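Local coordinates for protein cadherin-5 (Gallus gallus, PDB 3PPE) that mediates calcium-dependent, largely homophilic adhesion between endothelial cells, here represented by its first two extracellular cadherin domains, at residues V113-L119 against T163-D169; S174-V180 against A195-L201; I103-F109 against K125-E129; T141-Q145 against D156-V160. Residue numbers count along the deposited sequence, not the author numbering.

Interaction 1. Residues V113-L119 against T163-D169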
loop_
_atom_site.group_PDB
_atom_site.type_symbol
_atom_site.label_atom_id
_atom_site.label_comp_id
_atom_site.label_asym_id
_atom_site.label_seq_id
_atom_site.Cartn_x
_atom_site.Cartn_y
_atom_site.Cartn_z
ATOM N N VAL A 113 -2.920 46.707 -27.444
ATOM C CA VAL A 113 -3.675 47.561 -26.546
ATOM C C VAL A 113 -3.492 49.000 -27.073
ATOM O O VAL A 113 -2.428 49.307 -27.629
ATOM C CB VAL A 113 -3.232 47.351 -25.074
ATOM C CG1 VAL A 113 -1.808 47.869 -24.836
ATOM C CG2 VAL A 113 -4.257 47.979 -24.072
ATOM N N PRO A 114 -4.539 49.852 -27.005
ATOM C CA PRO A 114 -4.344 51.259 -27.369
ATOM C C PRO A 114 -3.386 51.937 -26.440
ATOM O O PRO A 114 -3.397 51.641 -25.228
ATOM C CB PRO A 114 -5.741 51.870 -27.195
ATOM C CG PRO A 114 -6.673 50.666 -27.438
ATOM C CD PRO A 114 -5.962 49.547 -26.739
ATOM N N GLU A 115 -2.562 52.840 -26.994
ATOM C CA GLU A 115 -1.630 53.615 -26.213
ATOM C C GLU A 115 -2.387 54.421 -25.184
ATOM O O GLU A 115 -3.560 54.717 -25.378
ATOM C CB GLU A 115 -0.807 54.572 -27.099
ATOM C CG GLU A 115 -1.663 55.574 -27.892
ATOM C CD GLU A 115 -0.812 56.713 -28.466
ATOM O OE1 GLU A 115 -1.358 57.538 -29.261
ATOM O OE2 GLU A 115 0.392 56.773 -28.097
ATOM N N MET A 116 -1.709 54.769 -24.094
ATOM C CA MET A 116 -2.282 55.628 -23.068
ATOM C C MET A 116 -3.571 55.074 -22.431
ATOM O O MET A 116 -4.340 55.830 -21.872
ATOM C CB MET A 116 -2.495 57.071 -23.619
ATOM C CG MET A 116 -1.239 57.708 -24.295
ATOM S SD MET A 116 0.167 57.814 -23.163
ATOM C CE MET A 116 -0.511 58.891 -21.907
ATOM N N SER A 117 -3.793 53.759 -22.488
ATOM C CA SER A 117 -4.898 53.135 -21.744
ATOM C C SER A 117 -4.611 53.284 -20.244
ATOM O O SER A 117 -3.450 53.322 -19.810
ATOM C CB SER A 117 -5.012 51.654 -22.115
ATOM O OG SER A 117 -5.286 51.457 -23.527
ATOM N N ARG A 118 -5.680 53.366 -19.464
ATOM C CA ARG A 118 -5.541 53.386 -18.022
ATOM C C ARG A 118 -4.748 52.174 -17.483
ATOM O O ARG A 118 -4.640 51.101 -18.106
ATOM C CB ARG A 118 -6.910 53.516 -17.346
ATOM C CG ARG A 118 -7.879 52.328 -17.566
ATOM C CD ARG A 118 -9.265 52.723 -17.096
ATOM N NE ARG A 118 -10.206 51.612 -17.098
ATOM C CZ ARG A 118 -11.447 51.688 -16.623
ATOM N NH1 ARG A 118 -11.908 52.831 -16.133
ATOM N NH2 ARG A 118 -12.239 50.628 -16.653
ATOM N N LEU A 119 -4.098 52.399 -16.349
ATOM C CA LEU A 119 -3.468 51.328 -15.595
ATOM C C LEU A 119 -4.476 50.190 -15.380
ATOM O O LEU A 119 -5.631 50.449 -15.010
ATOM C CB LEU A 119 -3.051 51.860 -14.234
ATOM C CG LEU A 119 -2.638 50.841 -13.193
ATOM C CD1 LEU A 119 -1.261 50.293 -13.556
ATOM C CD2 LEU A 119 -2.605 51.546 -11.870
ATOM N N THR A 163 -1.935 46.309 -18.507
ATOM C CA THR A 163 -0.991 47.435 -18.498
ATOM C C THR A 163 -0.611 47.713 -17.038
ATOM O O THR A 163 -1.473 47.691 -16.156
ATOM C CB THR A 163 -1.592 48.735 -19.153
ATOM O OG1 THR A 163 -2.758 49.109 -18.425
ATOM C CG2 THR A 163 -1.967 48.499 -20.658
ATOM N N ALA A 164 0.685 47.957 -16.812
ATOM C CA ALA A 164 1.258 48.249 -15.494
ATOM C C ALA A 164 1.476 49.740 -15.270
ATOM O O ALA A 164 1.829 50.145 -14.170
ATOM C CB ALA A 164 2.595 47.515 -15.288
ATOM N N ARG A 165 1.214 50.537 -16.293
ATOM C CA ARG A 165 1.437 51.997 -16.279
ATOM C C ARG A 165 0.323 52.592 -17.104
ATOM O O ARG A 165 -0.144 51.940 -18.036
ATOM C CB ARG A 165 2.777 52.361 -16.962
ATOM C CG ARG A 165 4.057 51.850 -16.238
ATOM C CD ARG A 165 5.341 52.309 -16.939
ATOM N NE ARG A 165 5.471 53.768 -16.845
ATOM C CZ ARG A 165 6.106 54.423 -15.881
ATOM N NH1 ARG A 165 6.686 53.763 -14.865
ATOM N NH2 ARG A 165 6.123 55.766 -15.923
ATOM N N ALA A 166 -0.046 53.843 -16.823
ATOM C CA ALA A 166 -1.075 54.546 -17.613
ATOM C C ALA A 166 -0.484 55.413 -18.716
ATOM O O ALA A 166 -1.232 56.003 -19.469
ATOM C CB ALA A 166 -1.950 55.414 -16.714
ATOM N N ASP A 167 0.841 55.483 -18.838
ATOM C CA ASP A 167 1.476 56.382 -19.823
ATOM C C ASP A 167 2.150 55.662 -20.997
ATOM O O ASP A 167 3.132 56.180 -21.539
ATOM C CB ASP A 167 2.525 57.293 -19.127
ATOM C CG ASP A 167 3.559 56.491 -18.343
ATOM O OD1 ASP A 167 4.391 57.089 -17.616
ATOM O OD2 ASP A 167 3.526 55.239 -18.436
ATOM N N LEU A 168 1.676 54.468 -21.384
ATOM C CA LEU A 168 2.343 53.774 -22.498
ATOM C C LEU A 168 2.091 54.502 -23.825
ATOM O O LEU A 168 0.970 54.567 -24.315
ATOM C CB LEU A 168 2.000 52.284 -22.594
ATOM C CG LEU A 168 2.205 51.434 -21.326
ATOM C CD1 LEU A 168 1.688 50.031 -21.527
ATOM C CD2 LEU A 168 3.663 51.434 -20.889
ATOM N N ASP A 169 3.173 55.001 -24.404
ATOM C CA ASP A 169 3.137 55.932 -25.527
ATOM C C ASP A 169 3.711 55.205 -26.734
ATOM O O ASP A 169 4.884 54.803 -26.722
ATOM C CB ASP A 169 4.005 57.147 -25.166
ATOM C CG ASP A 169 3.865 58.309 -26.170
ATOM O OD1 ASP A 169 3.611 59.453 -25.721
ATOM O OD2 ASP A 169 3.998 58.094 -27.396
HETATM O O HOH W 1 1.694 58.752 -29.184
HETATM O O HOH W 2 -3.953 56.974 -19.558
HETATM O O HOH W 3 -0.904 52.906 -20.717
#
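Residues 113-119 leave the end of strand 108-114 through a type II turn from Pro-114 to Ser-117 and then run antiparallel to the irregular loop 163-169, with CA atoms 5.0 Å apart at Met-116 and Leu-168 and 4.5 Å at Leu-119 and Ala-166. One backbone hydrogen bond spans the gap, Met-116 N to Leu-168 O at 2.7 Å. Further along, water 3 links Ser-117 O, Arg-165 O and Leu-168 N, while water 2 joins Met-116 O and Ala-166 O, filling places where the loops cannot pair directly. Glu-115 and Met-116 take the corners of the turn, Met-116 with positive phi (59°), and Ser-117 OG donates back to Pro-114 O at 2.5 Å. Thr-163 OG1 donates to Arg-118 O at 2.8 Å and accepts from Thr-121 N, using both capacities of a hydroxyl. Flexible Met-116 bends back so that SD lies 3.6 Å from Asp-167 C, and Leu-119 CD1 reaches 3.2 Å from Ala-164 O. Glu-115 and Asp-169, like charges, share water 1 and accept from the backbone N of Arg-170 and Glu-171 respectively. Joining the turn after strand 108-114 to the loop before strand 175-184, the contact closes one pole of the second cadherin domain's Greek-key β-sandwich.

Interaction 2. Residues S174-V180 against A195-L201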
loop_
_atom_site.group_PDB
_atom_site.type_symbol
_atom_site.label_atom_id
_atom_site.label_comp_id
_atom_site.label_asym_id
_atom_site.label_seq_id
_atom_site.Cartn_x
_atom_site.Cartn_y
_atom_site.Cartn_z
ATOM N N SER A 174 6.322 51.109 -29.876
ATOM C CA SER A 174 5.081 50.575 -30.459
ATOM C C SER A 174 4.859 49.071 -30.279
ATOM O O SER A 174 3.792 48.568 -30.623
ATOM C CB SER A 174 5.041 50.900 -31.962
ATOM O OG SER A 174 6.098 50.243 -32.649
ATOM N N ALA A 175 5.875 48.353 -29.811
ATOM C CA ALA A 175 5.752 46.897 -29.615
ATOM C C ALA A 175 6.620 46.429 -28.449
ATOM O O ALA A 175 7.810 46.717 -28.394
ATOM C CB ALA A 175 6.109 46.137 -30.890
ATOM N N TYR A 176 6.038 45.736 -27.494
ATOM C CA TYR A 176 6.847 45.209 -26.401
ATOM C C TYR A 176 6.995 43.725 -26.603
ATOM O O TYR A 176 6.074 43.054 -27.036
ATOM C CB TYR A 176 6.179 45.466 -25.066
ATOM C CG TYR A 176 6.219 46.923 -24.690
ATOM C CD1 TYR A 176 5.263 47.828 -25.197
ATOM C CD2 TYR A 176 7.220 47.398 -23.844
ATOM C CE1 TYR A 176 5.303 49.177 -24.828
ATOM C CE2 TYR A 176 7.268 48.708 -23.474
ATOM C CZ TYR A 176 6.336 49.603 -23.964
ATOM O OH TYR A 176 6.450 50.904 -23.566
ATOM N N GLU A 177 8.162 43.216 -26.279
ATOM C CA GLU A 177 8.337 41.797 -26.275
ATOM C C GLU A 177 8.619 41.422 -24.839
ATOM O O GLU A 177 9.679 41.738 -24.296
ATOM C CB GLU A 177 9.470 41.414 -27.208
ATOM C CG GLU A 177 9.996 40.039 -26.942
ATOM C CD GLU A 177 11.006 39.575 -27.980
ATOM O OE1 GLU A 177 10.819 39.861 -29.192
ATOM O OE2 GLU A 177 11.978 38.913 -27.560
ATOM N N ILE A 178 7.633 40.811 -24.183
ATOM C CA ILE A 178 7.803 40.479 -22.784
ATOM C C ILE A 178 7.937 38.938 -22.616
ATOM O O ILE A 178 7.494 38.162 -23.466
ATOM C CB ILE A 178 6.665 41.088 -21.879
ATOM C CG1 ILE A 178 5.382 40.320 -22.130
ATOM C CG2 ILE A 178 6.537 42.665 -22.094
ATOM C CD1 ILE A 178 4.250 40.553 -21.102
ATOM N N ILE A 179 8.568 38.516 -21.541
ATOM C CA ILE A 179 8.763 37.088 -21.282
ATOM C C ILE A 179 7.950 36.681 -20.070
ATOM O O ILE A 179 8.033 37.318 -19.007
ATOM C CB ILE A 179 10.256 36.733 -21.045
ATOM C CG1 ILE A 179 11.152 37.301 -22.157
ATOM C CG2 ILE A 179 10.434 35.203 -20.908
ATOM C CD1 ILE A 179 10.843 36.780 -23.568
ATOM N N VAL A 180 7.148 35.633 -20.240
ATOM C CA VAL A 180 6.336 35.135 -19.151
ATOM C C VAL A 180 6.859 33.749 -18.738
ATOM O O VAL A 180 7.461 33.030 -19.539
ATOM C CB VAL A 180 4.797 35.186 -19.526
ATOM C CG1 VAL A 180 4.469 34.245 -20.689
ATOM C CG2 VAL A 180 3.883 34.930 -18.306
ATOM N N ALA A 195 7.449 31.703 -22.203
ATOM C CA ALA A 195 7.043 32.095 -23.547
ATOM C C ALA A 195 7.220 33.595 -23.761
ATOM O O ALA A 195 7.535 34.332 -22.826
ATOM C CB ALA A 195 5.601 31.687 -23.807
ATOM N N THR A 196 7.016 34.040 -24.996
ATOM C CA THR A 196 7.110 35.463 -25.327
ATOM C C THR A 196 5.744 35.977 -25.682
ATOM O O THR A 196 4.950 35.286 -26.353
ATOM C CB THR A 196 8.058 35.663 -26.564
ATOM O OG1 THR A 196 9.333 35.082 -26.275
ATOM C CG2 THR A 196 8.295 37.122 -26.920
ATOM N N VAL A 197 5.480 37.203 -25.244
ATOM C CA VAL A 197 4.291 37.930 -25.625
ATOM C C VAL A 197 4.730 39.190 -26.353
ATOM O O VAL A 197 5.423 40.018 -25.787
ATOM C CB VAL A 197 3.408 38.342 -24.436
ATOM C CG1 VAL A 197 2.020 38.716 -24.933
ATOM C CG2 VAL A 197 3.299 37.198 -23.416
ATOM N N ILE A 198 4.305 39.303 -27.596
ATOM C CA ILE A 198 4.501 40.528 -28.361
ATOM C C ILE A 198 3.230 41.343 -28.219
ATOM O O ILE A 198 2.139 40.903 -28.597
ATOM C CB ILE A 198 4.816 40.217 -29.825
ATOM C CG1 ILE A 198 6.144 39.448 -29.898
ATOM C CG2 ILE A 198 4.936 41.523 -30.638
ATOM C CD1 ILE A 198 6.254 38.631 -31.188
ATOM N N ILE A 199 3.375 42.517 -27.619
ATOM C CA ILE A 199 2.244 43.396 -27.367
ATOM C C ILE A 199 2.455 44.687 -28.173
ATOM O O ILE A 199 3.391 45.455 -27.914
ATOM C CB ILE A 199 2.138 43.728 -25.893
ATOM C CG1 ILE A 199 1.797 42.458 -25.100
ATOM C CG2 ILE A 199 1.058 44.849 -25.662
ATOM C CD1 ILE A 199 2.145 42.530 -23.665
ATOM N N ARG A 200 1.597 44.906 -29.152
ATOM C CA ARG A 200 1.665 46.112 -29.969
ATOM C C ARG A 200 0.816 47.204 -29.339
ATOM O O ARG A 200 -0.297 46.945 -28.895
ATOM C CB ARG A 200 1.130 45.812 -31.374
ATOM C CG ARG A 200 2.054 44.980 -32.203
ATOM C CD ARG A 200 1.365 44.428 -33.435
ATOM N NE ARG A 200 0.182 45.204 -33.821
ATOM C CZ ARG A 200 -1.071 44.761 -33.750
ATOM N NH1 ARG A 200 -1.318 43.534 -33.326
ATOM N NH2 ARG A 200 -2.073 45.549 -34.109
ATOM N N LEU A 201 1.330 48.424 -29.316
ATOM C CA LEU A 201 0.566 49.594 -28.902
ATOM C C LEU A 201 -0.071 50.208 -30.136
ATOM O O LEU A 201 0.625 50.487 -31.123
ATOM C CB LEU A 201 1.473 50.615 -28.201
ATOM C CG LEU A 201 1.754 50.432 -26.711
ATOM C CD1 LEU A 201 0.572 50.930 -25.884
ATOM C CD2 LEU A 201 1.992 48.988 -26.324
HETATM O O HOH W 4 11.713 36.232 -26.750
#
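Strands 175-180 and 195-201 form an antiparallel ladder, their axes 4.5 Å apart at closest approach and running at 161°. Seven backbone hydrogen bonds of 2.7-3.0 Å hold it, from Leu-201 N to Ser-174 O at one end to Ala-195 N with Val-180 O at the other. Alternation sorts the side chains onto two faces. On the inner one, Tyr-176, Ile-178 and Val-180 mesh with Ala-195, Val-197, Ile-199 and Leu-201. Ile-178 sits as a bump between two partners: its CG1 lies 3.6 Å from Val-197 CB, and its CD1 3.9 Å from Ile-199 CD1. Small Ala-195 makes a hollow beside Val-180, whose CG1 is 4.2 Å from Ala-195 CB and equally far from Val-197 CG2. Leu-201 CD2 fits against the edge of the Tyr-176 ring, 3.6 Å from CE1, while Tyr-152 and Phe-153 meet that ring too. The β-branched Ile-178, Val-180, Val-197 and Ile-199, which favour extended backbone, make up the middle of this surface, which packs on Val-126 and Ile-161 of the facing sheet. The other face carries Ala-175, Glu-177, Ile-179, Thr-196, Ile-198 and Arg-200. There Glu-177 CG rests 3.4 Å from Thr-196 CG2, and water 4 bridges Glu-177 OE2 to Thr-196 OG1. The chemistry is thus two-sided: backbone bonds fix the hairpin's register, the apolar face, aliphatic but for Tyr-176, packs into the sandwich core, and the mixed, partly polar face tolerates solvent.

Interaction 3. Residues I103-F109 against K125-E129; sequences IFVQKIF and KVTAE
Ile-103 begins a short extended strand antiparallel to 128-129. It forms a hydrogen-bonded pair with Glu-129, Ile-103 N to Glu-129 O at 2.8 Å and Glu-129 N to Ile-103 O at 2.9 Å, with CA atoms 5.4 Å apart. Phe-104 (phi/psi -60/156) forms the following non-hydrogen-bonded pair with Ala-128, where the CA atoms close to 3.8 Å, a spacing suited to a small alanine. The phenyl group, chi1 m and chi2 near 96°, is laid over Ala-128, whose CB is 4.0 Å from the ring centroid in a CH-pi contact; Val-126 CG2 meets the ring edge, 3.6 Å from CE2. Val-105 N donates to Thr-127 O at 3.0 Å, and its CG1 touches Glu-129 CD at 3.6 Å. At Val-105 (-86/-11) the chain leaves the extended form and swings away through Gln-106 and Lys-107 (-64/-44). This break is characteristic of cadherin domains, whose first strand is split: 103-104 pairs with strand 122-129 in one sheet, whereas 108-114 crosses to pair with strand 194-202 in the other. After Ile-108, Phe-109 turns inward again (chi1 m, chi2 84°), its ring face covering Val-126 CG1, 3.9 Å from the centroid, and its edge facing Thr-127 O, 3.8 Å from CZ. Along the outer side, Lys-125 NZ folds back to Thr-127 OG1 (2.9 Å) and Val-126 O (3.0 Å), and also binds Ser-158 O.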
loop_
_atom_site.group_PDB
_atom_site.type_symbol
_atom_site.label_atom_id
_atom_site.label_comp_id
_atom_site.label_asym_id
_atom_site.label_seq_id
_atom_site.Cartn_x
_atom_site.Cartn_y
_atom_site.Cartn_z
ATOM N N ILE A 103 3.427 24.006 -19.024
ATOM C CA ILE A 103 4.089 24.342 -20.294
ATOM C C ILE A 103 3.147 25.208 -21.112
ATOM O O ILE A 103 1.963 24.910 -21.235
ATOM C CB ILE A 103 4.513 23.069 -21.107
ATOM C CG1 ILE A 103 5.533 22.214 -20.328
ATOM C CG2 ILE A 103 5.156 23.436 -22.459
ATOM C CD1 ILE A 103 5.394 20.758 -20.670
ATOM N N PHE A 104 3.658 26.310 -21.656
ATOM C CA PHE A 104 2.786 27.197 -22.424
ATOM C C PHE A 104 2.166 26.506 -23.616
ATOM O O PHE A 104 2.721 25.525 -24.102
ATOM C CB PHE A 104 3.520 28.468 -22.792
ATOM C CG PHE A 104 3.578 29.435 -21.646
ATOM C CD1 PHE A 104 4.698 29.486 -20.825
ATOM C CD2 PHE A 104 2.473 30.249 -21.356
ATOM C CE1 PHE A 104 4.760 30.400 -19.734
ATOM C CE2 PHE A 104 2.514 31.135 -20.258
ATOM C CZ PHE A 104 3.682 31.200 -19.463
ATOM N N VAL A 105 1.030 27.007 -24.094
ATOM C CA VAL A 105 0.366 26.377 -25.238
ATOM C C VAL A 105 0.894 26.870 -26.601
ATOM O O VAL A 105 0.602 26.260 -27.612
ATOM C CB VAL A 105 -1.188 26.468 -25.181
ATOM C CG1 VAL A 105 -1.740 25.775 -23.931
ATOM C CG2 VAL A 105 -1.670 27.924 -25.261
ATOM N N GLN A 106 1.692 27.938 -26.604
ATOM C CA GLN A 106 2.289 28.524 -27.819
ATOM C C GLN A 106 3.633 29.060 -27.371
ATOM O O GLN A 106 3.769 29.524 -26.245
ATOM C CB GLN A 106 1.509 29.758 -28.366
ATOM C CG GLN A 106 0.055 29.515 -28.684
ATOM C CD GLN A 106 -0.739 30.741 -28.988
ATOM O OE1 GLN A 106 -0.208 31.809 -29.418
ATOM N NE2 GLN A 106 -2.030 30.610 -28.811
ATOM N N LYS A 107 4.598 29.020 -28.277
ATOM C CA LYS A 107 5.892 29.670 -28.084
ATOM C C LYS A 107 5.804 31.206 -27.975
ATOM O O LYS A 107 6.482 31.812 -27.144
ATOM C CB LYS A 107 6.770 29.331 -29.285
ATOM C CG LYS A 107 8.236 29.728 -29.093
ATOM C CD LYS A 107 8.953 28.803 -28.084
ATOM C CE LYS A 107 10.463 28.872 -28.327
ATOM N NZ LYS A 107 11.246 28.348 -27.157
ATOM N N ILE A 108 5.007 31.808 -28.867
ATOM C CA ILE A 108 4.774 33.231 -28.949
ATOM C C ILE A 108 3.253 33.522 -28.944
ATOM O O ILE A 108 2.471 32.973 -29.746
ATOM C CB ILE A 108 5.461 33.847 -30.203
ATOM C CG1 ILE A 108 6.988 33.551 -30.217
ATOM C CG2 ILE A 108 5.173 35.351 -30.297
ATOM C CD1 ILE A 108 7.700 34.104 -31.467
ATOM N N PHE A 109 2.841 34.348 -27.981
ATOM C CA PHE A 109 1.521 34.965 -27.962
ATOM C C PHE A 109 1.573 36.406 -28.484
ATOM O O PHE A 109 2.581 37.089 -28.375
ATOM C CB PHE A 109 0.944 34.967 -26.537
ATOM C CG PHE A 109 0.863 33.601 -25.893
ATOM C CD1 PHE A 109 1.983 33.036 -25.249
ATOM C CD2 PHE A 109 -0.341 32.908 -25.885
ATOM C CE1 PHE A 109 1.881 31.761 -24.624
ATOM C CE2 PHE A 109 -0.456 31.697 -25.246
ATOM C CZ PHE A 109 0.644 31.101 -24.631
ATOM N N LYS A 125 -4.450 37.120 -22.988
ATOM C CA LYS A 125 -4.340 36.064 -21.997
ATOM C C LYS A 125 -3.300 35.068 -22.487
ATOM O O LYS A 125 -3.287 34.714 -23.663
ATOM C CB LYS A 125 -5.668 35.326 -21.777
ATOM C CG LYS A 125 -5.616 34.372 -20.544
ATOM C CD LYS A 125 -6.805 33.450 -20.465
ATOM C CE LYS A 125 -6.687 32.435 -19.302
ATOM N NZ LYS A 125 -5.457 31.538 -19.362
ATOM N N VAL A 126 -2.406 34.648 -21.603
ATOM C CA VAL A 126 -1.501 33.535 -21.915
ATOM C C VAL A 126 -1.989 32.316 -21.103
ATOM O O VAL A 126 -2.707 32.485 -20.103
ATOM C CB VAL A 126 0.031 33.874 -21.667
ATOM C CG1 VAL A 126 0.450 35.124 -22.488
ATOM C CG2 VAL A 126 0.398 34.083 -20.161
ATOM N N THR A 127 -1.603 31.115 -21.511
ATOM C CA THR A 127 -2.057 29.882 -20.852
ATOM C C THR A 127 -0.939 28.863 -20.895
ATOM O O THR A 127 -0.381 28.609 -21.967
ATOM C CB THR A 127 -3.283 29.272 -21.603
ATOM O OG1 THR A 127 -4.294 30.255 -21.729
ATOM C CG2 THR A 127 -3.894 28.022 -20.859
ATOM N N ALA A 128 -0.619 28.292 -19.735
ATOM C CA ALA A 128 0.230 27.109 -19.645
ATOM C C ALA A 128 -0.579 25.965 -19.024
ATOM O O ALA A 128 -1.469 26.209 -18.184
ATOM C CB ALA A 128 1.477 27.407 -18.819
ATOM N N GLU A 129 -0.325 24.735 -19.473
ATOM C CA GLU A 129 -1.069 23.569 -18.982
ATOM C C GLU A 129 -0.083 22.668 -18.269
ATOM O O GLU A 129 1.066 22.537 -18.670
ATOM C CB GLU A 129 -1.747 22.777 -20.117
ATOM C CG GLU A 129 -2.619 23.594 -21.053
ATOM C CD GLU A 129 -3.047 22.799 -22.279
ATOM O OE1 GLU A 129 -2.201 22.072 -22.893
ATOM O OE2 GLU A 129 -4.244 22.895 -22.636
#

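Interaction 4. Residues T141-Q145 against D156-V160; sequences TVTYQ and DDSGV
A tight β-hairpin turn between strands 153-155 and 160-163 is covered here by an aromatic residue of strand 142-148. The turn is type I, Asp-156 to Gly-159, closed by Gly-159 N to Asp-156 O at 3.0 Å and, one step out, by Asp-156 N to Val-160 O at 2.9 Å. Gly-159, at phi/psi 86/8, makes the G1 bulge that commonly accompanies such a turn. Asp-156 (chi1 p) sends OD1 to Ser-158 N at 2.8 Å, an Asx turn, and to Val-160 N at 3.0 Å. Facing it, 142-145 is extended, and the CA atoms of Thr-143 and Asp-157 come to 4.8 Å. Asp-157 (chi1 m) reaches across, its OD1 accepting from Tyr-144 N at 3.1 Å and lying 3.4 Å from Thr-143 CB. In the cadherin β-sandwich this joins an edge strand of one sheet to a hairpin of the other. Tyr-144, chi1 m and chi2 near 89°, lays its ring face over Gly-159: Gly-159 CA is 3.7 Å from the ring centroid, a CH-pi contact, and Tyr-144 CD1 is 3.3 Å from Gly-159 N. A CB there would jam against the preceding carbonyl O and crowd Tyr-144 CZ, so glycine suits the place. Tyr-144 OH hydrogen-bonds to Ala-128 N, and Thr-143 OG1 to Lys-183 O. Toward the calcium site, Val-142's side chain lies about 4 Å from that of Asp-130, a calcium ligand.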
loop_
_atom_site.group_PDB
_atom_site.type_symbol
_atom_site.label_atom_id
_atom_site.label_comp_id
_atom_site.label_asym_id
_atom_site.label_seq_id
_atom_site.Cartn_x
_atom_site.Cartn_y
_atom_site.Cartn_z
ATOM N N THR A 141 -1.952 23.231 -10.412
ATOM C CA THR A 141 -2.299 24.601 -10.169
ATOM C C THR A 141 -1.209 25.471 -10.817
ATOM O O THR A 141 -0.051 25.403 -10.407
ATOM C CB THR A 141 -2.323 24.905 -8.656
ATOM O OG1 THR A 141 -3.349 24.131 -8.028
ATOM C CG2 THR A 141 -2.649 26.373 -8.409
ATOM N N VAL A 142 -1.573 26.316 -11.782
ATOM C CA VAL A 142 -0.585 27.077 -12.552
ATOM C C VAL A 142 -0.582 28.517 -12.036
ATOM O O VAL A 142 -1.638 29.088 -11.793
ATOM C CB VAL A 142 -0.934 27.081 -14.054
ATOM C CG1 VAL A 142 0.140 27.857 -14.878
ATOM C CG2 VAL A 142 -1.173 25.612 -14.641
ATOM N N THR A 143 0.605 29.095 -11.880
ATOM C CA THR A 143 0.794 30.508 -11.533
ATOM C C THR A 143 1.731 31.139 -12.587
ATOM O O THR A 143 2.460 30.432 -13.269
ATOM C CB THR A 143 1.416 30.698 -10.087
ATOM O OG1 THR A 143 2.762 30.241 -10.094
ATOM C CG2 THR A 143 0.647 29.919 -9.055
ATOM N N TYR A 144 1.677 32.458 -12.749
ATOM C CA TYR A 144 2.376 33.126 -13.841
ATOM C C TYR A 144 3.168 34.321 -13.303
ATOM O O TYR A 144 2.714 34.983 -12.388
ATOM C CB TYR A 144 1.344 33.649 -14.851
ATOM C CG TYR A 144 0.505 32.585 -15.535
ATOM C CD1 TYR A 144 -0.693 32.149 -14.975
ATOM C CD2 TYR A 144 0.939 31.992 -16.721
ATOM C CE1 TYR A 144 -1.482 31.149 -15.602
ATOM C CE2 TYR A 144 0.141 30.974 -17.378
ATOM C CZ TYR A 144 -1.051 30.595 -16.816
ATOM O OH TYR A 144 -1.814 29.626 -17.410
ATOM N N GLN A 145 4.310 34.615 -13.934
ATOM C CA GLN A 145 5.123 35.750 -13.583
ATOM C C GLN A 145 5.645 36.351 -14.901
ATOM O O GLN A 145 5.937 35.625 -15.853
ATOM C CB GLN A 145 6.269 35.231 -12.665
ATOM C CG GLN A 145 7.305 36.242 -12.199
ATOM C CD GLN A 145 8.461 35.586 -11.355
ATOM O OE1 GLN A 145 8.580 34.332 -11.251
ATOM N NE2 GLN A 145 9.325 36.437 -10.790
ATOM N N ASP A 156 -1.879 38.232 -14.056
ATOM C CA ASP A 156 -2.536 37.635 -12.889
ATOM C C ASP A 156 -2.315 36.112 -12.905
ATOM O O ASP A 156 -1.709 35.583 -13.835
ATOM C CB ASP A 156 -4.012 38.042 -12.728
ATOM C CG ASP A 156 -4.944 37.454 -13.777
ATOM O OD1 ASP A 156 -4.649 36.446 -14.465
ATOM O OD2 ASP A 156 -6.045 38.032 -13.913
ATOM N N ASP A 157 -2.811 35.394 -11.900
ATOM C CA ASP A 157 -2.503 33.962 -11.852
ATOM C C ASP A 157 -3.468 33.131 -12.731
ATOM O O ASP A 157 -3.384 31.877 -12.744
ATOM C CB ASP A 157 -2.370 33.476 -10.385
ATOM C CG ASP A 157 -0.998 33.805 -9.775
ATOM O OD1 ASP A 157 0.066 33.778 -10.496
ATOM O OD2 ASP A 157 -0.991 34.103 -8.563
ATOM N N SER A 158 -4.357 33.816 -13.489
ATOM C CA SER A 158 -5.049 33.195 -14.636
ATOM C C SER A 158 -4.317 33.379 -15.979
ATOM O O SER A 158 -4.796 32.916 -17.003
ATOM C CB SER A 158 -6.479 33.715 -14.803
ATOM O OG SER A 158 -7.330 33.171 -13.783
ATOM N N GLY A 159 -3.183 34.065 -15.981
ATOM C CA GLY A 159 -2.461 34.330 -17.233
ATOM C C GLY A 159 -2.932 35.566 -17.995
ATOM O O GLY A 159 -2.483 35.808 -19.127
ATOM N N VAL A 160 -3.804 36.364 -17.392
ATOM C CA VAL A 160 -4.228 37.624 -18.013
ATOM C C VAL A 160 -3.166 38.718 -17.810
ATOM O O VAL A 160 -2.695 38.948 -16.692
ATOM C CB VAL A 160 -5.618 38.068 -17.531
ATOM C CG1 VAL A 160 -6.095 39.407 -18.230
ATOM C CG2 VAL A 160 -6.667 36.933 -17.787
#

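Overall arrangement
After the first cadherin domain and the calcium-binding linker, the chain enters the second domain, where all four contacts lie. Interaction 3 closes the first loop, returning strand 122-129 to 103-109. Interaction 1 opens before that return and closes only at 163-169, so the two cross. Interaction 4 falls wholly within the span of interaction 1, while interaction 2 follows in series as the final hairpin. Hydrogen bonds from Phe-109 to Thr-196 and Ile-198 join interaction 3 to 2; Val-126 with Gly-159 and Ala-128 with Tyr-144 join it to 4. Val-113 with Arg-200 connects interaction 1 to 2. Both sheets are thereby tied together, from the calcium end to the far pole.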